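Long-range contact in putative isohexenylglutaconyl-CoA hydratase (Pseudomonas aeruginosa, PDB 4ZU2), which probably hydrates isohexenylglutaconyl-CoA in the breakdown of citronellate, as a member of the crotonase (enoyl-CoA hydratase/isomerase) family: residues 102-107 with 123-128. Residues are numbered along the deposited sequence; the frame is centred on the assembly and turned at random.
Sequences PQLLVA and VSDVAI
Asp125 OD2 accepts the backbone N-H of Leu105 at 3.0 Å from Leu105 N, taking the bond on its anti side with the donor 24° out of the carboxylate plane. With CG anti to its carbonyl carbon (chi1 -58°), the carboxylate stands in for a main-chain acceptor just where the strand pairing begins. Leu105 O accepts two N-H groups of 123-128, a near-straight one from Val126 N (3.2 Å) and a weak, strongly bent one from Asp125 N. Beyond it the two chains run in parallel register, with Ala107 N bonded to Val126 O at 2.6 Å and Ile128 N approaching Ala107 O almost straight (2.8 Å, 172° at the hydrogen). Val126 O also receives a CA-H...O contact from Val106 CA at 3.1 Å. The paired residues belong to strands 104-109 and 126-130, parallel neighbours in the main sheet of the crotonase fold, joined through strand 112-114 and helix 116-121, while strands 54-59 and 185-187 flank the pair. On one face, Leu104 CD1 crosses over Asp125 CB at 3.6 Å, and Val106 CG1 touches Ile128 CD1 at 3.8 Å; helix 190-205 packs on Leu104, Val106 and Ile128. On the other face Ala107 CB meets Ser124 CB at 3.9 Å, while Leu105 CD2 reaches the carbonyl oxygen of Val123. Ser124 OG turns back to Ala121 O, tying this residue to the end of helix 116-121. The buried carboxylate of Asp125 is held in addition by two positive side chains: OD2 forms a salt bridge with Lys216, which also donates to Gln103 O, and OD1 one with Arg163 of the second subunit, linking the start of the strand pair to the subunit interface.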
# COMPACT_ATOMS: atom_id res chain seq x y z
N PRO A 102 3.67 -15.04 -16.76
CA PRO A 102 2.25 -15.36 -17.03
C PRO A 102 1.63 -16.40 -16.08
O PRO A 102 0.42 -16.35 -15.78
CB PRO A 102 2.29 -15.90 -18.46
CG PRO A 102 3.49 -15.17 -19.09
CD PRO A 102 4.48 -15.11 -18.00
N GLN A 103 2.49 -17.29 -15.60
CA GLN A 103 2.19 -18.27 -14.56
C GLN A 103 1.94 -17.66 -13.20
O GLN A 103 2.49 -16.60 -12.88
CB GLN A 103 3.43 -19.19 -14.35
CG GLN A 103 3.76 -20.15 -15.48
CD GLN A 103 4.52 -19.51 -16.61
OE1 GLN A 103 5.22 -18.51 -16.44
NE2 GLN A 103 4.38 -20.11 -17.80
N LEU A 104 1.17 -18.39 -12.38
CA LEU A 104 1.18 -18.19 -10.93
C LEU A 104 2.57 -18.66 -10.37
O LEU A 104 3.03 -19.75 -10.67
CB LEU A 104 0.06 -19.00 -10.27
CG LEU A 104 -0.24 -18.68 -8.80
CD1 LEU A 104 -1.11 -17.44 -8.66
CD2 LEU A 104 -0.92 -19.88 -8.08
N LEU A 105 3.21 -17.80 -9.58
CA LEU A 105 4.52 -18.08 -9.02
C LEU A 105 4.30 -18.19 -7.53
O LEU A 105 3.90 -17.22 -6.88
CB LEU A 105 5.49 -16.95 -9.31
CG LEU A 105 6.86 -17.05 -8.62
CD1 LEU A 105 7.64 -18.34 -8.99
CD2 LEU A 105 7.74 -15.86 -8.95
N VAL A 106 4.52 -19.39 -7.01
CA VAL A 106 4.37 -19.62 -5.57
C VAL A 106 5.76 -19.75 -4.95
O VAL A 106 6.56 -20.54 -5.42
CB VAL A 106 3.54 -20.90 -5.28
CG1 VAL A 106 3.28 -21.04 -3.76
CG2 VAL A 106 2.26 -20.87 -6.07
N ALA A 107 6.04 -18.97 -3.91
CA ALA A 107 7.29 -19.16 -3.18
C ALA A 107 7.07 -19.87 -1.85
O ALA A 107 6.31 -19.43 -1.03
CB ALA A 107 8.04 -17.84 -2.97
N VAL A 123 8.43 -10.94 -5.35
CA VAL A 123 7.81 -10.95 -6.68
C VAL A 123 6.96 -12.20 -6.95
O VAL A 123 6.58 -12.48 -8.10
CB VAL A 123 8.85 -10.75 -7.81
CG1 VAL A 123 9.69 -9.50 -7.53
CG2 VAL A 123 9.72 -11.95 -7.99
N SER A 124 6.66 -12.94 -5.89
CA SER A 124 5.76 -14.08 -6.01
C SER A 124 4.27 -13.61 -5.98
O SER A 124 3.94 -12.60 -5.33
CB SER A 124 6.04 -15.08 -4.89
OG SER A 124 5.83 -14.50 -3.62
N ASP A 125 3.40 -14.34 -6.67
CA ASP A 125 1.94 -14.17 -6.49
C ASP A 125 1.46 -14.73 -5.14
O ASP A 125 0.56 -14.20 -4.52
CB ASP A 125 1.16 -14.83 -7.62
CG ASP A 125 1.54 -14.31 -8.98
OD1 ASP A 125 1.52 -13.07 -9.15
OD2 ASP A 125 1.84 -15.13 -9.86
N VAL A 126 2.09 -15.80 -4.68
CA VAL A 126 1.80 -16.40 -3.39
C VAL A 126 3.11 -16.87 -2.70
O VAL A 126 3.90 -17.65 -3.25
CB VAL A 126 0.78 -17.58 -3.55
CG1 VAL A 126 0.29 -18.10 -2.17
CG2 VAL A 126 -0.40 -17.15 -4.37
N ALA A 127 3.35 -16.32 -1.52
CA ALA A 127 4.46 -16.73 -0.65
C ALA A 127 3.93 -17.42 0.62
O ALA A 127 3.03 -16.89 1.32
CB ALA A 127 5.26 -15.56 -0.27
N ILE A 128 4.45 -18.61 0.87
CA ILE A 128 4.14 -19.40 2.06
C ILE A 128 5.46 -19.58 2.84
O ILE A 128 6.38 -20.19 2.33
CB ILE A 128 3.58 -20.78 1.64
CG1 ILE A 128 2.31 -20.65 0.78
CG2 ILE A 128 3.28 -21.64 2.87
CD1 ILE A 128 2.12 -21.73 -0.25